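Local coordinates for protein CRISPR-associated endonuclease Cas12b (Alicyclobacillus acidoterrestris, PDB 5U31) that cleaves target DNA under the direction of a guide RNA, as the effector endonuclease of a bacterial CRISPR antiviral defence system, at residues L621-E626 and A814-M819; E763-Q768 and R799-H804; T1035-Y1040 and N1090-K1095. The protein carries 3 engineered substitutions. All coordinates share one frame; numbering follows the deposited sequence.

Interaction 1. Residues L621-E626 and A814-M819. With nucleotides of chain B.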
# COMPACT_ATOMS: atom_id res chain seq x y z
N LEU A 621 3.95 16.04 14.25
CA LEU A 621 4.90 16.04 13.14
C LEU A 621 4.16 16.36 11.85
O LEU A 621 3.97 15.52 10.96
CB LEU A 621 5.63 14.70 13.05
CG LEU A 621 6.44 14.25 14.27
CD1 LEU A 621 7.44 13.18 13.86
CD2 LEU A 621 7.14 15.43 14.93
N LYS A 622 3.73 17.61 11.75
CA LYS A 622 3.05 18.07 10.55
C LYS A 622 4.05 18.19 9.40
O LYS A 622 5.11 18.81 9.55
CB LYS A 622 2.36 19.41 10.80
CG LYS A 622 1.14 19.34 11.70
CD LYS A 622 0.69 20.73 12.11
CE LYS A 622 -0.57 20.69 12.96
NZ LYS A 622 -1.77 20.35 12.16
N LEU A 623 3.72 17.57 8.28
CA LEU A 623 4.41 17.87 7.05
C LEU A 623 3.96 19.25 6.56
O LEU A 623 2.90 19.74 6.95
CB LEU A 623 4.14 16.81 5.99
CG LEU A 623 4.86 15.47 6.20
CD1 LEU A 623 4.41 14.44 5.18
CD2 LEU A 623 6.37 15.66 6.13
N PRO A 624 4.77 19.91 5.73
CA PRO A 624 4.37 21.21 5.20
C PRO A 624 3.00 21.15 4.53
O PRO A 624 2.66 20.18 3.85
CB PRO A 624 5.48 21.53 4.19
CG PRO A 624 6.68 20.84 4.76
CD PRO A 624 6.16 19.57 5.38
N GLY A 625 2.21 22.20 4.75
CA GLY A 625 0.89 22.32 4.18
C GLY A 625 -0.24 21.89 5.09
O GLY A 625 -1.41 22.06 4.72
N GLU A 626 0.07 21.35 6.27
CA GLU A 626 -0.94 20.90 7.22
C GLU A 626 -1.21 21.92 8.31
O GLU A 626 -1.65 21.55 9.41
CB GLU A 626 -0.52 19.55 7.82
CG GLU A 626 -0.29 18.46 6.77
CD GLU A 626 0.07 17.11 7.38
OE1 GLU A 626 0.60 17.07 8.51
OE2 GLU A 626 -0.18 16.08 6.71
N ALA A 814 8.33 9.51 6.40
CA ALA A 814 9.16 8.55 7.10
C ALA A 814 10.42 9.21 7.66
O ALA A 814 10.85 8.89 8.77
CB ALA A 814 9.52 7.39 6.18
N ASP A 815 11.03 10.12 6.90
CA ASP A 815 12.24 10.75 7.40
C ASP A 815 11.95 11.62 8.62
O ASP A 815 12.71 11.60 9.59
CB ASP A 815 12.91 11.57 6.30
CG ASP A 815 14.21 12.20 6.75
OD1 ASP A 815 15.23 11.48 6.83
OD2 ASP A 815 14.20 13.41 7.03
N ARG A 816 10.84 12.37 8.59
CA ARG A 816 10.46 13.17 9.75
C ARG A 816 10.29 12.29 10.98
O ARG A 816 10.77 12.64 12.07
CB ARG A 816 9.18 13.94 9.47
CG ARG A 816 9.40 15.31 8.85
CD ARG A 816 8.47 16.35 9.45
NE ARG A 816 8.77 16.61 10.86
CZ ARG A 816 8.14 17.52 11.60
NH1 ARG A 816 8.48 17.69 12.87
NH2 ARG A 816 7.17 18.25 11.07
N ILE A 817 9.62 11.15 10.83
CA ILE A 817 9.41 10.26 11.97
C ILE A 817 10.74 9.75 12.50
O ILE A 817 10.96 9.69 13.72
CB ILE A 817 8.48 9.10 11.57
CG1 ILE A 817 7.12 9.63 11.12
CG2 ILE A 817 8.33 8.13 12.72
CD1 ILE A 817 6.20 8.57 10.52
N ILE A 818 11.67 9.42 11.60
CA ILE A 818 12.94 8.84 12.02
C ILE A 818 13.83 9.90 12.63
O ILE A 818 14.46 9.68 13.68
CB ILE A 818 13.60 8.13 10.83
CG1 ILE A 818 12.82 6.87 10.52
CG2 ILE A 818 15.06 7.81 11.13
CD1 ILE A 818 13.50 5.99 9.55
N MSE A 819 13.90 11.07 12.02
CA MSE A 819 14.68 12.17 12.57
C MSE A 819 14.22 12.56 13.98
O MSE A 819 15.04 12.86 14.84
CB MSE A 819 14.61 13.36 11.64
CG MSE A 819 15.44 13.15 10.39
SE MSE A 819 17.30 12.77 10.82
CE MSE A 819 17.73 11.72 9.23
P A B 91 15.90 17.31 4.32
OP1 A B 91 15.98 16.90 5.76
OP2 A B 91 17.07 17.92 3.64
O5' A B 91 15.42 16.03 3.51
C5' A B 91 14.36 15.24 4.01
C4' A B 91 13.72 14.40 2.94
O4' A B 91 13.35 15.23 1.81
C3' A B 91 14.60 13.33 2.33
O3' A B 91 14.71 12.19 3.15
C2' A B 91 13.90 13.07 1.00
O2' A B 91 12.73 12.29 1.21
C1' A B 91 13.46 14.48 0.62
N9 A B 91 14.43 15.15 -0.27
C8 A B 91 15.35 16.12 0.03
N7 A B 91 16.06 16.50 -1.00
C5 A B 91 15.58 15.74 -2.06
C6 A B 91 15.91 15.67 -3.42
N6 A B 91 16.85 16.41 -4.01
N1 A B 91 15.23 14.80 -4.19
C2 A B 91 14.28 14.05 -3.63
N3 A B 91 13.87 14.03 -2.36
C4 A B 91 14.57 14.90 -1.62
P C B 92 16.09 11.38 3.21
OP1 C B 92 16.15 10.57 4.46
OP2 C B 92 17.17 12.38 2.99
O5' C B 92 16.04 10.45 1.91
C5' C B 92 14.96 9.56 1.67
C4' C B 92 14.83 9.20 0.21
O4' C B 92 14.63 10.40 -0.58
C3' C B 92 16.03 8.53 -0.43
O3' C B 92 16.08 7.14 -0.18
C2' C B 92 15.86 8.86 -1.90
O2' C B 92 14.90 8.00 -2.49
C1' C B 92 15.25 10.26 -1.83
N1 C B 92 16.27 11.33 -1.98
C2 C B 92 16.70 11.69 -3.26
O2 C B 92 16.22 11.11 -4.25
N3 C B 92 17.63 12.66 -3.41
C4 C B 92 18.12 13.27 -2.33
N4 C B 92 19.03 14.22 -2.52
C5 C B 92 17.71 12.93 -1.01
C6 C B 92 16.79 11.96 -0.88
P G B 9 11.00 21.39 24.35
OP1 G B 9 12.22 20.66 23.94
OP2 G B 9 10.94 22.07 25.67
O5' G B 9 10.68 22.47 23.23
C5' G B 9 10.78 22.16 21.84
C4' G B 9 10.16 23.25 21.00
O4' G B 9 10.49 23.05 19.59
C3' G B 9 8.64 23.36 21.08
O3' G B 9 8.26 24.74 21.11
C2' G B 9 8.18 22.74 19.76
O2' G B 9 6.93 23.20 19.30
C1' G B 9 9.31 23.15 18.83
N9 G B 9 9.43 22.30 17.64
C8 G B 9 9.28 22.71 16.34
N7 G B 9 9.42 21.74 15.48
C5 G B 9 9.67 20.62 16.27
C6 G B 9 9.91 19.28 15.89
O6 G B 9 9.94 18.79 14.75
N1 G B 9 10.12 18.46 16.99
C2 G B 9 10.11 18.88 18.29
N2 G B 9 10.33 17.92 19.20
N3 G B 9 9.89 20.13 18.67
C4 G B 9 9.68 20.94 17.61
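Arg816 and Ile817 meet Leu621 where a strand of the RuvC nuclease fold runs out into a loop. The fold is RNase H-like, with a mixed sheet that contains strand 611-621. Helix 796-822 supplies the other side. Along this helix, Ala814 and Asp815 turn to helix 873-884, where both touch Gln883. Asp815 also reaches the guide RNA: its OD1 lies 2.7 Å from OP1 of C92 of chain B. Arg816 carries the contact with the loop. Its chain bends twice, with chi2 at -139° placing CD and chi3 at 67° placing NE. Leu623 runs past it in the opposite direction, and Leu623 CD2 comes 4.0 Å from Arg816 CD. The guanidinium then lies with one face against the backbone of Leu621, whose CA is 3.6 Å above its plane and offset toward the rim. At the edge, Arg816 NH2 gives a weak, bent hydrogen bond to Lys622 O, 2.6 Å long with an angle of 117° at the hydrogen. Near the same plane, Arg816 NH1 is 2.6 Å from O6 of G9 of chain B. One charged group thus sits between a loop carbonyl and a guide base, within a segment known to bind the guide. The loop itself folds into a type II turn from Leu623 to Glu626, and Lys622 NZ bonds across it to Glu626 O. Ile817 follows on the helix. Its side chain packs on Met568, Val570 and Leu572 of strand 566-572. It also meets Leu621, whose CD1 lies 4.0 Å from Ile817 CA and 4.5 Å from Ile817 CG1.

Interaction 2. Residues E763-Q768 and R799-H804. With nucleotides of chain B.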
# COMPACT_ATOMS: atom_id res chain seq x y z
N GLU A 763 -4.86 15.95 -3.40
CA GLU A 763 -6.24 15.85 -3.86
C GLU A 763 -6.62 17.06 -4.71
O GLU A 763 -7.45 16.94 -5.62
CB GLU A 763 -7.19 15.69 -2.67
CG GLU A 763 -8.45 14.92 -3.00
CD GLU A 763 -9.29 14.62 -1.77
OE1 GLU A 763 -9.21 15.39 -0.78
OE2 GLU A 763 -10.04 13.61 -1.79
N TYR A 764 -6.03 18.22 -4.43
CA TYR A 764 -6.17 19.35 -5.34
C TYR A 764 -5.69 18.98 -6.74
O TYR A 764 -6.29 19.39 -7.74
CB TYR A 764 -5.39 20.55 -4.80
CG TYR A 764 -5.11 21.63 -5.82
CD1 TYR A 764 -6.15 22.39 -6.35
CD2 TYR A 764 -3.82 21.91 -6.22
CE1 TYR A 764 -5.89 23.39 -7.28
CE2 TYR A 764 -3.55 22.91 -7.14
CZ TYR A 764 -4.59 23.65 -7.67
OH TYR A 764 -4.32 24.64 -8.58
N LEU A 765 -4.62 18.19 -6.83
CA LEU A 765 -4.18 17.66 -8.11
C LEU A 765 -5.14 16.58 -8.62
O LEU A 765 -5.53 16.59 -9.79
CB LEU A 765 -2.77 17.09 -7.98
CG LEU A 765 -1.68 18.03 -7.47
CD1 LEU A 765 -0.38 17.27 -7.29
CD2 LEU A 765 -1.49 19.20 -8.41
N GLU A 766 -5.53 15.65 -7.75
CA GLU A 766 -6.45 14.59 -8.15
C GLU A 766 -7.77 15.15 -8.65
O GLU A 766 -8.35 14.63 -9.61
CB GLU A 766 -6.71 13.64 -6.98
CG GLU A 766 -5.53 12.77 -6.59
CD GLU A 766 -5.46 11.49 -7.40
OE1 GLU A 766 -6.08 11.43 -8.49
OE2 GLU A 766 -4.79 10.55 -6.94
N ARG A 767 -8.27 16.21 -8.01
CA ARG A 767 -9.53 16.80 -8.43
C ARG A 767 -9.46 17.27 -9.88
O ARG A 767 -10.42 17.12 -10.64
CB ARG A 767 -9.91 17.95 -7.51
CG ARG A 767 -11.03 17.64 -6.54
CD ARG A 767 -11.46 18.88 -5.78
NE ARG A 767 -10.73 19.04 -4.53
CZ ARG A 767 -11.05 18.42 -3.40
NH1 ARG A 767 -10.33 18.63 -2.30
NH2 ARG A 767 -12.08 17.59 -3.37
N GLN A 768 -8.31 17.83 -10.28
CA GLN A 768 -8.17 18.30 -11.66
C GLN A 768 -8.20 17.14 -12.65
O GLN A 768 -8.78 17.26 -13.73
CB GLN A 768 -6.87 19.08 -11.81
CG GLN A 768 -6.72 20.25 -10.87
CD GLN A 768 -5.37 20.91 -11.02
OE1 GLN A 768 -4.90 21.16 -12.13
NE2 GLN A 768 -4.72 21.19 -9.90
N ARG A 799 -0.67 13.15 -14.33
CA ARG A 799 -0.65 11.89 -13.59
C ARG A 799 0.72 11.62 -13.00
O ARG A 799 0.84 11.21 -11.84
CB ARG A 799 -1.07 10.74 -14.50
CG ARG A 799 -2.42 10.13 -14.17
CD ARG A 799 -2.50 9.72 -12.71
NE ARG A 799 -3.83 9.99 -12.15
CZ ARG A 799 -4.10 10.03 -10.85
NH1 ARG A 799 -3.14 9.83 -9.96
NH2 ARG A 799 -5.34 10.29 -10.45
N GLU A 800 1.78 11.85 -13.78
CA GLU A 800 3.13 11.68 -13.27
C GLU A 800 3.44 12.68 -12.16
O GLU A 800 4.21 12.36 -11.25
CB GLU A 800 4.14 11.81 -14.41
CG GLU A 800 4.07 10.66 -15.41
CD GLU A 800 5.09 10.80 -16.52
OE1 GLU A 800 5.71 11.88 -16.64
OE2 GLU A 800 5.27 9.82 -17.29
N HIS A 801 2.85 13.87 -12.22
CA HIS A 801 3.04 14.83 -11.13
C HIS A 801 2.34 14.37 -9.86
O HIS A 801 2.90 14.49 -8.76
CB HIS A 801 2.53 16.21 -11.55
CG HIS A 801 2.78 17.28 -10.53
ND1 HIS A 801 4.05 17.66 -10.14
CD2 HIS A 801 1.93 18.07 -9.83
CE1 HIS A 801 3.97 18.63 -9.25
NE2 HIS A 801 2.69 18.89 -9.04
N ILE A 802 1.12 13.84 -9.98
CA ILE A 802 0.42 13.36 -8.80
C ILE A 802 1.20 12.23 -8.15
O ILE A 802 1.37 12.20 -6.92
CB ILE A 802 -1.01 12.92 -9.16
CG1 ILE A 802 -1.81 14.11 -9.70
CG2 ILE A 802 -1.71 12.32 -7.95
CD1 ILE A 802 -3.23 13.77 -10.11
N ASP A 803 1.72 11.30 -8.95
CA ASP A 803 2.45 10.17 -8.38
C ASP A 803 3.74 10.63 -7.71
O ASP A 803 4.06 10.19 -6.60
CB ASP A 803 2.73 9.12 -9.45
CG ASP A 803 3.52 7.93 -8.91
OD1 ASP A 803 4.77 7.96 -8.98
OD2 ASP A 803 2.90 6.99 -8.38
N HIS A 804 4.50 11.51 -8.37
CA HIS A 804 5.70 12.05 -7.75
C HIS A 804 5.36 12.76 -6.45
O HIS A 804 6.10 12.66 -5.46
CB HIS A 804 6.41 13.00 -8.71
CG HIS A 804 7.17 12.30 -9.80
ND1 HIS A 804 7.64 11.01 -9.67
CD2 HIS A 804 7.53 12.71 -11.04
CE1 HIS A 804 8.26 10.66 -10.78
NE2 HIS A 804 8.21 11.67 -11.63
P U B 37 5.13 22.45 -12.87
OP1 U B 37 6.36 22.97 -13.53
OP2 U B 37 3.82 23.09 -13.12
O5' U B 37 4.98 20.95 -13.34
C5' U B 37 3.88 20.16 -12.92
C4' U B 37 3.05 19.66 -14.08
O4' U B 37 1.73 19.35 -13.57
C3' U B 37 2.84 20.69 -15.19
O3' U B 37 2.65 20.05 -16.47
C2' U B 37 1.56 21.39 -14.76
O2' U B 37 0.83 21.97 -15.81
C1' U B 37 0.77 20.25 -14.10
N1 U B 37 -0.07 20.72 -12.99
C2 U B 37 -1.44 20.49 -13.02
O2 U B 37 -1.99 19.90 -13.93
N3 U B 37 -2.13 20.98 -11.94
C4 U B 37 -1.61 21.67 -10.86
O4 U B 37 -2.36 22.06 -9.96
C5 U B 37 -0.20 21.87 -10.91
C6 U B 37 0.50 21.40 -11.94
P G B 32 12.00 12.84 -13.01
OP1 G B 32 11.22 12.23 -14.13
OP2 G B 32 12.77 14.10 -13.23
O5' G B 32 10.97 13.09 -11.82
C5' G B 32 10.85 14.38 -11.23
C4' G B 32 10.44 14.26 -9.79
O4' G B 32 11.62 14.10 -8.96
C3' G B 32 9.74 15.46 -9.20
O3' G B 32 8.38 15.54 -9.57
C2' G B 32 9.98 15.28 -7.71
O2' G B 32 9.11 14.29 -7.18
C1' G B 32 11.40 14.72 -7.71
N9 G B 32 12.40 15.78 -7.53
C8 G B 32 13.17 16.36 -8.51
N7 G B 32 13.96 17.28 -8.04
C5 G B 32 13.70 17.31 -6.68
C6 G B 32 14.26 18.11 -5.64
O6 G B 32 15.13 18.99 -5.70
N1 G B 32 13.70 17.81 -4.41
C2 G B 32 12.73 16.86 -4.19
N2 G B 32 12.32 16.72 -2.92
N3 G B 32 12.20 16.11 -5.14
C4 G B 32 12.73 16.39 -6.35
P C B 33 7.67 16.97 -9.66
OP1 C B 33 6.32 16.77 -10.24
OP2 C B 33 8.61 17.94 -10.28
O5' C B 33 7.51 17.39 -8.14
C5' C B 33 6.69 16.61 -7.28
C4' C B 33 6.63 17.22 -5.90
O4' C B 33 7.88 16.94 -5.20
C3' C B 33 6.54 18.73 -5.84
O3' C B 33 5.30 19.29 -6.27
C2' C B 33 7.02 19.00 -4.43
O2' C B 33 6.07 18.54 -3.47
C1' C B 33 8.21 18.05 -4.38
N1 C B 33 9.41 18.72 -4.95
C2 C B 33 10.14 19.58 -4.12
O2 C B 33 9.78 19.73 -2.94
N3 C B 33 11.22 20.22 -4.62
C4 C B 33 11.58 20.04 -5.89
N4 C B 33 12.65 20.69 -6.34
C5 C B 33 10.85 19.19 -6.76
C6 C B 33 9.79 18.56 -6.25
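Leu765 and Ile802 face each other between two helices. Leu765 CB lies 3.6 Å from Ile802 CG1. Farther along the side chain, Leu765 CD1 meets His801 CD2, 3.5 Å away, and the two side chains cross at about a right angle. Glu766 and Arg799 add a salt bridge beside this apolar pair. Glu766 OE1 accepts a hydrogen bond from Arg799 NH2, with the carboxylate and guanidinium planes 60° apart; its very short modelled length is doubtful. Ile802 CD1 sits 3.8 Å over the centre of one face of that guanidinium, and Tyr769 makes a cation-pi contact with Arg799.

The guide RNA forms the next layer. His801 ND1 is placed to donate to OP1 of C33 of chain B, though the bond is modelled doubtfully short. C5' of U37 of chain B lies over one face of the His801 ring, 3.7 Å from its plane. Gln768 grips the base of the same nucleotide by two bonds. Its OE1 accepts from N3 of U37 of chain B at 2.8 Å, and its NE2 donates to O4 of that base at 171°. The amide thus matches the base edge, in keeping with the established role of Gln768 in guide binding.

Gln768 NE2 also bonds to Tyr764 O at 3.2 Å, from above the carbonyl plane. Trp734, Arg735 and Val738 of helix 709-739 touch the Gln768 side chain.

Segments 763-768 and 799-804 run nearly antiparallel, 158° apart, with axes 9.8 Å from each other at their closest. This is an antiparallel helix pair at the REC2 and RuvC-II boundary, lining the guide RNA channel.

Interaction 3. Residues T1035-Y1040 and N1090-K1095. With nucleotides of chain E.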
# COMPACT_ATOMS: atom_id res chain seq x y z
N THR A 1035 -31.17 -7.66 33.96
CA THR A 1035 -31.85 -6.65 33.15
C THR A 1035 -31.52 -6.72 31.67
O THR A 1035 -32.26 -6.14 30.87
CB THR A 1035 -31.49 -5.24 33.65
OG1 THR A 1035 -30.07 -5.10 33.72
CG2 THR A 1035 -32.10 -4.98 35.03
N GLY A 1036 -30.45 -7.39 31.27
CA GLY A 1036 -30.08 -7.48 29.87
C GLY A 1036 -29.06 -6.46 29.41
O GLY A 1036 -28.64 -6.51 28.25
N VAL A 1037 -28.64 -5.54 30.29
CA VAL A 1037 -27.71 -4.48 29.94
C VAL A 1037 -26.39 -4.61 30.69
O VAL A 1037 -25.32 -4.44 30.10
CB VAL A 1037 -28.34 -3.09 30.17
CG1 VAL A 1037 -28.85 -2.95 31.60
CG2 VAL A 1037 -27.34 -1.99 29.88
N THR A 1038 -26.44 -4.95 31.98
CA THR A 1038 -25.25 -4.97 32.83
C THR A 1038 -24.97 -6.39 33.30
O THR A 1038 -25.76 -6.96 34.05
CB THR A 1038 -25.44 -4.04 34.03
OG1 THR A 1038 -25.63 -2.70 33.57
CG2 THR A 1038 -24.23 -4.10 34.94
N TYR A 1039 -23.83 -6.92 32.89
CA TYR A 1039 -23.48 -8.32 33.11
C TYR A 1039 -22.43 -8.44 34.22
O TYR A 1039 -21.63 -7.53 34.45
CB TYR A 1039 -22.98 -8.96 31.81
CG TYR A 1039 -24.07 -9.09 30.77
CD1 TYR A 1039 -24.65 -10.32 30.48
CD2 TYR A 1039 -24.56 -7.97 30.11
CE1 TYR A 1039 -25.66 -10.43 29.54
CE2 TYR A 1039 -25.58 -8.07 29.17
CZ TYR A 1039 -26.12 -9.31 28.89
OH TYR A 1039 -27.13 -9.42 27.96
N TYR A 1040 -22.46 -9.59 34.91
CA TYR A 1040 -21.57 -9.90 36.02
C TYR A 1040 -21.02 -11.31 35.85
O TYR A 1040 -21.69 -12.19 35.30
CB TYR A 1040 -22.28 -9.78 37.37
CG TYR A 1040 -23.09 -8.52 37.52
CD1 TYR A 1040 -22.51 -7.36 38.01
CD2 TYR A 1040 -24.43 -8.48 37.18
CE1 TYR A 1040 -23.24 -6.20 38.16
CE2 TYR A 1040 -25.17 -7.32 37.32
CZ TYR A 1040 -24.57 -6.19 37.81
OH TYR A 1040 -25.29 -5.03 37.96
N ASN A 1090 -18.76 -1.99 35.13
CA ASN A 1090 -19.33 -3.31 34.94
C ASN A 1090 -19.42 -3.64 33.45
O ASN A 1090 -19.45 -2.75 32.59
CB ASN A 1090 -20.72 -3.41 35.58
CG ASN A 1090 -20.67 -3.46 37.09
OD1 ASN A 1090 -20.16 -4.41 37.67
ND2 ASN A 1090 -21.22 -2.43 37.74
N TRP A 1091 -19.47 -4.94 33.15
CA TRP A 1091 -19.65 -5.38 31.77
C TRP A 1091 -21.02 -4.96 31.26
O TRP A 1091 -22.04 -5.31 31.85
CB TRP A 1091 -19.49 -6.89 31.67
CG TRP A 1091 -18.08 -7.34 31.80
CD1 TRP A 1091 -17.49 -7.88 32.91
CD2 TRP A 1091 -17.07 -7.28 30.79
NE1 TRP A 1091 -16.18 -8.16 32.65
CE2 TRP A 1091 -15.89 -7.81 31.35
CE3 TRP A 1091 -17.05 -6.84 29.47
CZ2 TRP A 1091 -14.71 -7.90 30.63
CZ3 TRP A 1091 -15.87 -6.94 28.76
CH2 TRP A 1091 -14.72 -7.46 29.34
N THR A 1092 -21.03 -4.21 30.17
CA THR A 1092 -22.25 -3.64 29.62
C THR A 1092 -22.36 -4.03 28.15
O THR A 1092 -21.35 -4.17 27.46
CB THR A 1092 -22.27 -2.10 29.77
OG1 THR A 1092 -22.02 -1.75 31.13
CG2 THR A 1092 -23.62 -1.53 29.35
N ARG A 1093 -23.59 -4.24 27.69
CA ARG A 1093 -23.82 -4.49 26.28
C ARG A 1093 -23.32 -3.31 25.46
O ARG A 1093 -23.46 -2.16 25.86
CB ARG A 1093 -25.30 -4.72 26.01
CG ARG A 1093 -25.61 -6.03 25.30
CD ARG A 1093 -26.59 -5.81 24.16
NE ARG A 1093 -27.70 -4.95 24.55
CZ ARG A 1093 -28.81 -5.38 25.14
NH1 ARG A 1093 -29.77 -4.53 25.46
NH2 ARG A 1093 -28.95 -6.67 25.42
N GLN A 1094 -22.75 -3.61 24.29
CA GLN A 1094 -22.06 -2.59 23.51
C GLN A 1094 -22.97 -1.42 23.18
O GLN A 1094 -22.56 -0.26 23.26
CB GLN A 1094 -21.49 -3.21 22.24
CG GLN A 1094 -20.91 -2.21 21.27
CD GLN A 1094 -20.30 -2.89 20.06
OE1 GLN A 1094 -20.50 -4.09 19.85
NE2 GLN A 1094 -19.55 -2.14 19.26
N LYS A 1095 -24.22 -1.71 22.80
CA LYS A 1095 -25.14 -0.66 22.39
C LYS A 1095 -25.36 0.35 23.51
O LYS A 1095 -25.11 1.55 23.35
CB LYS A 1095 -26.46 -1.27 21.93
CG LYS A 1095 -27.51 -0.25 21.48
CD LYS A 1095 -28.86 -0.92 21.24
CE LYS A 1095 -29.88 0.07 20.72
NZ LYS A 1095 -29.42 0.73 19.46
P DG E 2 -20.72 2.31 14.09
OP1 DG E 2 -21.00 1.83 12.72
OP2 DG E 2 -21.22 1.52 15.24
O5' DG E 2 -19.13 2.48 14.22
C5' DG E 2 -18.55 3.21 15.32
C4' DG E 2 -17.46 2.41 16.01
O4' DG E 2 -17.45 2.73 17.42
C3' DG E 2 -17.66 0.92 15.99
O3' DG E 2 -16.44 0.28 16.27
C2' DG E 2 -18.67 0.71 17.13
C1' DG E 2 -18.34 1.86 18.10
N9 DG E 2 -19.51 2.64 18.52
C8 DG E 2 -19.53 4.00 18.76
N7 DG E 2 -20.70 4.45 19.12
C5 DG E 2 -21.51 3.32 19.13
C6 DG E 2 -22.89 3.20 19.45
O6 DG E 2 -23.69 4.09 19.80
N1 DG E 2 -23.33 1.88 19.33
C2 DG E 2 -22.54 0.82 18.96
N2 DG E 2 -23.15 -0.38 18.90
N3 DG E 2 -21.25 0.92 18.66
C4 DG E 2 -20.80 2.20 18.76
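In the antiparallel sheet of the Nuc-II domain, Thr1038 and Thr1092 form a non-hydrogen-bonded pair between neighbouring strands, with CA atoms 4.6 Å apart. Backbone bonds flank the pair. Tyr1039 N donates to Trp1091 O at 170°, and Arg1093 N donates to Val1037 O at 3.0 Å. Two CA-H...O contacts lie between them: Thr1092 CA to Val1037 O at 3.2 Å, and Thr1038 CA to Trp1091 O at 3.4 Å.

On the threonine face, Thr1038 CG2 packs on Asn1090 CB at 3.6 Å. Val1037 and Thr1092 lie side by side, pointing the same way, and touch through their CG2 methyls. Both threonine hydroxyls bond to Asn1087 ND2. On the other face, Tyr1039 CB and Trp1091 CB are 4.1 Å apart. Both side chains rest on Leu1078, and Phe1031 meets Trp1091 edge to face.

Arg1093 stands at the N-cap position of helix 1094-1113. Its guanidinium has Gly1036 O over one face, a close approach but not a hydrogen bond. The charge is paired instead with Glu1096, in a salt bridge through Arg1093 NH1. Just beyond, Gln1094 NE2 comes 3.6 Å from N3 of DG2 of chain E.

Main-chain bonds thus set the register, while Arg1093, Thr1038 and Thr1092 have their strongest polar partners, Glu1096 and Asn1087, outside the pair.

How the interactions relate
Interactions 1 and 2 are buried and share helix 796-822, with centres about 20 Å apart and no touching atoms. They use successive parts of that helix: residues 799-804 meet the REC2 helix, and residues 814-819 meet the loop that follows strand 611-621. Both combine apolar packing with polar groups turned to the guide RNA. Interaction 2 adds a salt bridge between the helices, whereas interaction 1 has a weak arginine-to-carbonyl bond. Interaction 3 is partly buried and lies farther out; its centre is about 39 Å from the centre of the chain. It joins two strands within Nuc-II. Its chemistry is that of a sheet, with backbone bonds, and only a glancing approach to DNA.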